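Local coordinates for O-methyltransferase (Coxiella burnetii, PDB 3TR6), which probably transfers a methyl group from S-adenosylmethionine to an oxygen of its substrate, and was captured with S-adenosylhomocysteine and a nickel ion bound, at residues N174-G179 and M209-I214; N198-V201 and E205-D208. All coordinates share one frame; numbering follows the deposited sequence.

Contact 1: N174-G179 and M209-I214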
loop_
_atom_site.group_PDB
_atom_site.type_symbol
_atom_site.label_atom_id
_atom_site.label_comp_id
_atom_site.label_asym_id
_atom_site.label_seq_id
_atom_site.Cartn_x
_atom_site.Cartn_y
_atom_site.Cartn_z
ATOM N N ASN A 174 -13.885 2.324 2.347
ATOM C CA ASN A 174 -14.957 3.307 2.173
ATOM C C ASN A 174 -14.751 4.627 2.911
ATOM O O ASN A 174 -15.718 5.270 3.313
ATOM C CB ASN A 174 -16.324 2.708 2.546
ATOM C CG ASN A 174 -16.638 1.438 1.774
ATOM O OD1 ASN A 174 -16.950 1.475 0.578
ATOM N ND2 ASN A 174 -16.561 0.302 2.459
ATOM N N VAL A 175 -13.498 5.038 3.076
ATOM C CA VAL A 175 -13.201 6.299 3.750
ATOM C C VAL A 175 -13.406 7.513 2.841
ATOM O O VAL A 175 -13.408 8.648 3.310
ATOM C CB VAL A 175 -11.764 6.323 4.321
ATOM C CG1 VAL A 175 -11.663 5.429 5.546
ATOM C CG2 VAL A 175 -10.755 5.913 3.254
ATOM N N LEU A 176 -13.583 7.274 1.544
ATOM C CA LEU A 176 -13.773 8.369 0.594
ATOM C C LEU A 176 -15.239 8.576 0.223
ATOM O O LEU A 176 -15.623 9.650 -0.242
ATOM C CB LEU A 176 -12.923 8.169 -0.667
ATOM C CG LEU A 176 -11.410 8.271 -0.462
ATOM C CD1 LEU A 176 -10.658 8.116 -1.780
ATOM C CD2 LEU A 176 -11.044 9.584 0.218
ATOM N N ARG A 177 -16.053 7.545 0.437
ATOM C CA ARG A 177 -17.488 7.603 0.144
ATOM C C ARG A 177 -17.798 8.121 -1.262
ATOM O O ARG A 177 -18.597 9.041 -1.432
ATOM C CB ARG A 177 -18.228 8.429 1.200
ATOM C CG ARG A 177 -18.278 7.772 2.571
ATOM C CD ARG A 177 -19.200 8.524 3.522
ATOM N NE ARG A 177 -20.582 8.542 3.049
ATOM C CZ ARG A 177 -21.492 7.626 3.363
ATOM N NH1 ARG A 177 -21.168 6.611 4.156
ATOM N NH2 ARG A 177 -22.726 7.724 2.886
ATOM N N ARG A 178 -17.162 7.519 -2.261
ATOM C CA ARG A 178 -17.360 7.895 -3.660
ATOM C C ARG A 178 -17.217 9.400 -3.909
ATOM O O ARG A 178 -17.713 9.924 -4.907
ATOM C CB ARG A 178 -18.715 7.390 -4.176
ATOM C CG ARG A 178 -18.954 5.906 -3.944
ATOM C CD ARG A 178 -20.064 5.352 -4.831
ATOM N NE ARG A 178 -19.556 4.860 -6.112
ATOM C CZ ARG A 178 -19.796 5.430 -7.290
ATOM N NH1 ARG A 178 -20.550 6.520 -7.364
ATOM N NH2 ARG A 178 -19.285 4.907 -8.398
ATOM N N GLY A 179 -16.537 10.090 -2.998
ATOM C CA GLY A 179 -16.271 11.507 -3.163
ATOM C C GLY A 179 -17.071 12.405 -2.239
ATOM O O GLY A 179 -16.671 13.540 -1.977
HETATM N N MSE A 209 -0.134 6.129 9.646
HETATM C CA MSE A 209 -1.198 5.854 8.688
HETATM C C MSE A 209 -0.947 6.354 7.273
HETATM O O MSE A 209 0.034 7.046 6.994
HETATM C CB MSE A 209 -2.544 6.369 9.217
HETATM C CG MSE A 209 -2.577 7.857 9.547
HETATM SE SE MSE A 209 -2.921 8.979 7.986
HETATM C CE MSE A 209 -4.769 8.469 7.620
ATOM N N ILE A 210 -1.853 5.975 6.383
ATOM C CA ILE A 210 -1.805 6.382 4.991
ATOM C C ILE A 210 -3.189 6.119 4.417
ATOM O O ILE A 210 -3.879 5.196 4.855
ATOM C CB ILE A 210 -0.745 5.580 4.215
ATOM C CG1 ILE A 210 -0.420 6.248 2.876
ATOM C CG2 ILE A 210 -1.207 4.152 4.000
ATOM C CD1 ILE A 210 0.379 7.521 3.005
ATOM N N LEU A 211 -3.610 6.935 3.457
ATOM C CA LEU A 211 -4.892 6.718 2.798
ATOM C C LEU A 211 -4.681 6.408 1.318
ATOM O O LEU A 211 -4.321 7.287 0.531
ATOM C CB LEU A 211 -5.803 7.933 2.973
ATOM C CG LEU A 211 -7.305 7.720 2.761
ATOM C CD1 LEU A 211 -8.083 8.920 3.282
ATOM C CD2 LEU A 211 -7.640 7.452 1.299
ATOM N N ILE A 212 -4.903 5.151 0.949
ATOM C CA ILE A 212 -4.680 4.699 -0.417
ATOM C C ILE A 212 -5.933 4.886 -1.260
ATOM O O ILE A 212 -7.007 4.404 -0.898
ATOM C CB ILE A 212 -4.284 3.204 -0.465
ATOM C CG1 ILE A 212 -3.237 2.874 0.603
ATOM C CG2 ILE A 212 -3.775 2.832 -1.847
ATOM C CD1 ILE A 212 -1.857 3.386 0.285
ATOM N N PRO A 213 -5.800 5.587 -2.395
ATOM C CA PRO A 213 -6.919 5.785 -3.321
ATOM C C PRO A 213 -7.154 4.551 -4.196
ATOM O O PRO A 213 -7.146 4.640 -5.421
ATOM C CB PRO A 213 -6.451 6.965 -4.174
ATOM C CG PRO A 213 -4.972 6.822 -4.200
ATOM C CD PRO A 213 -4.585 6.288 -2.845
ATOM N N ILE A 214 -7.348 3.402 -3.561
ATOM C CA ILE A 214 -7.730 2.194 -4.270
ATOM C C ILE A 214 -9.048 1.699 -3.679
ATOM O O ILE A 214 -9.294 1.871 -2.483
ATOM C CB ILE A 214 -6.634 1.110 -4.184
ATOM C CG1 ILE A 214 -6.733 0.158 -5.377
ATOM C CG2 ILE A 214 -6.712 0.359 -2.864
ATOM C CD1 ILE A 214 -5.570 -0.792 -5.484
#

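Contact 2: N198-V201 and E205-D208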
loop_
_atom_site.group_PDB
_atom_site.type_symbol
_atom_site.label_atom_id
_atom_site.label_comp_id
_atom_site.label_asym_id
_atom_site.label_seq_id
_atom_site.Cartn_x
_atom_site.Cartn_y
_atom_site.Cartn_z
ATOM N N ASN A 198 -12.119 10.311 9.722
ATOM C CA ASN A 198 -10.887 10.531 8.975
ATOM C C ASN A 198 -9.956 11.522 9.659
ATOM O O ASN A 198 -8.741 11.338 9.660
ATOM C CB ASN A 198 -11.190 10.983 7.545
ATOM C CG ASN A 198 -11.775 9.876 6.692
ATOM O OD1 ASN A 198 -11.583 8.694 6.969
ATOM N ND2 ASN A 198 -12.492 10.256 5.640
ATOM N N GLN A 199 -10.529 12.573 10.240
ATOM C CA GLN A 199 -9.745 13.558 10.980
ATOM C C GLN A 199 -9.201 12.959 12.270
ATOM O O GLN A 199 -8.074 13.244 12.671
ATOM C CB GLN A 199 -10.581 14.801 11.289
ATOM C CG GLN A 199 -10.901 15.652 10.070
ATOM C CD GLN A 199 -9.668 16.329 9.477
ATOM O OE1 GLN A 199 -8.609 16.385 10.109
ATOM N NE2 GLN A 199 -9.805 16.848 8.256
ATOM N N LYS A 200 -10.011 12.128 12.915
ATOM C CA LYS A 200 -9.607 11.453 14.141
ATOM C C LYS A 200 -8.372 10.577 13.911
ATOM O O LYS A 200 -7.406 10.641 14.675
ATOM C CB LYS A 200 -10.768 10.623 14.694
ATOM C CG LYS A 200 -10.474 9.904 15.997
ATOM C CD LYS A 200 -10.127 8.445 15.760
ATOM C CE LYS A 200 -10.174 7.654 17.057
ATOM N NZ LYS A 200 -11.527 7.691 17.682
ATOM N N VAL A 201 -8.407 9.772 12.853
ATOM C CA VAL A 201 -7.293 8.892 12.515
ATOM C C VAL A 201 -6.049 9.677 12.103
ATOM O O VAL A 201 -4.934 9.343 12.499
ATOM C CB VAL A 201 -7.671 7.900 11.397
ATOM C CG1 VAL A 201 -6.427 7.226 10.839
ATOM C CG2 VAL A 201 -8.657 6.867 11.910
ATOM N N GLU A 205 -2.160 9.704 17.364
ATOM C CA GLU A 205 -0.725 9.493 17.532
ATOM C C GLU A 205 -0.379 8.086 18.000
ATOM O O GLU A 205 0.778 7.791 18.296
ATOM C CB GLU A 205 -0.140 10.532 18.489
ATOM C CG GLU A 205 0.214 11.850 17.815
ATOM C CD GLU A 205 0.508 12.953 18.810
ATOM O OE1 GLU A 205 0.277 12.737 20.019
ATOM O OE2 GLU A 205 0.966 14.037 18.386
ATOM N N ARG A 206 -1.383 7.219 18.061
ATOM C CA ARG A 206 -1.176 5.828 18.435
ATOM C C ARG A 206 -0.805 4.989 17.217
ATOM O O ARG A 206 -0.424 3.822 17.342
ATOM C CB ARG A 206 -2.444 5.269 19.070
ATOM C CG ARG A 206 -2.900 6.025 20.298
ATOM C CD ARG A 206 -4.239 5.524 20.779
ATOM N NE ARG A 206 -5.312 5.883 19.859
ATOM C CZ ARG A 206 -6.590 5.591 20.055
ATOM N NH1 ARG A 206 -6.959 4.931 21.143
ATOM N NH2 ARG A 206 -7.500 5.957 19.162
ATOM N N VAL A 207 -0.918 5.596 16.039
ATOM C CA VAL A 207 -0.706 4.883 14.786
ATOM C C VAL A 207 0.119 5.685 13.788
ATOM O O VAL A 207 0.232 6.904 13.895
ATOM C CB VAL A 207 -2.047 4.537 14.105
ATOM C CG1 VAL A 207 -2.883 3.639 14.989
ATOM C CG2 VAL A 207 -2.809 5.813 13.764
ATOM N N ASP A 208 0.704 4.978 12.828
ATOM C CA ASP A 208 1.204 5.588 11.604
ATOM C C ASP A 208 0.220 5.192 10.515
ATOM O O ASP A 208 -0.226 4.047 10.468
ATOM C CB ASP A 208 2.606 5.080 11.262
ATOM C CG ASP A 208 3.669 5.615 12.205
ATOM O OD1 ASP A 208 3.618 6.818 12.542
ATOM O OD2 ASP A 208 4.549 4.830 12.619
#

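Contact 1: N174-G179 and M209-I214
L211 reaches tip to tip toward V175 and is crossed at an angle by L176 in an apolar patch; the two segments bury 144 Å² between them, most of it on these three side chains. The fold is the Rossmann-like sheet of class I methyltransferases, and the patch lies within one beta-alpha-beta crossover: 174-179 leaves strand 168-173, while 209-214 carries strand 207-212, which the chain reaches after helix 189-203; the two strands run parallel, with antiparallel strand 218-223 between them. Along this second strand, selenomethionine M209 gives its O to Q54 of the second subunit, whereas the backbone of I210 pairs with L220 of strand 218-223. L211 CG is anti to the backbone N (chi1 -160°), a torsion that carries the fork out toward V175, CA to CA 8.4 Å. The CG2 methyl of V175 fits against the whole fork, 3.9 Å from L211 CG and 4.0 Å from each of L211 CD1 and CD2. I212 turns its CB away and packs instead on I212 of the second subunit. Beyond the strand, P213 centres an inverse gamma turn, closed by a weak hydrogen bond from I214 N to I212 O (2.9 Å). After the turn the CB of I214 points away from the loop, and its side chain touches E51 and L55 of helix 50-63. Although N174 belongs to the nickel site, the V175 side chain is about 10 Å from the metal, so this is hydrophobic packing away from it. The other touch on L211 is L176 CD2 to L211 CD2, 4.2 Å.

Contact 2: N198-V201 and E205-D208
V201 and V207 form the buried half of this contact, and K200 and R206 the outer half. On the inner side the CB of V207 points at the helix and its CG2 lies 4.3 Å from the backbone O of V201. The two side chains themselves come no nearer than 4.9 Å, V201 CG1 to V207 CG2, a loose spacing beyond methyl-to-methyl contact; both side chains also touch Y157 of helix 153-163. With the CA atoms of V201 and V207 8.0 Å apart, helix 189-203 lies close to the start of strand 207-212, and the chain passes from one to the other through a short connection: this is the second half, helix to strand, of the beta-alpha-beta crossover from strand 168-173. Whereas the two valines are buried, on the outer side R206 is exposed and K200 partly so, and they meet at one point, K200 CE to R206 NH2 at 3.8 Å. The lysine methylene comes at the edge of the guanidinium, near its plane. Bends at chi2 (-99°) and chi4 bring the lysine chain round to this edge, while the arginine meets it by bending at chi3 (-70°). K200 NZ and R206 NH2 are 4.6 Å apart, yet a shared carboxylate probably offsets their like charges: E158 forms salt bridges to K200 NZ through OE1 and to R206 NH1 through OE2. K200 NZ has its stronger salt bridge to D154 OD1, and D204 takes R206 NE.

How the contacts relate
Contact 1 is the core member, all three of its touching residues being buried, whereas contact 2 runs from buried valines to an exposed, charged margin. Both use strand 207-212: contact 2 takes its start together with the helix before it, and contact 1 its end together with the loop that precedes that helix. The chemistry follows this placement: only branched apolar side chains meet in contact 1, whereas contact 2 adds long basic chains with acidic partners at its margin. Their centres lie 14 Å apart, but the two are joined directly. N198 ND2 probably donates to V175 O at 3.0 Å, and M209 CE packs 3.8 Å from V201 CG1. Both also touch the second subunit.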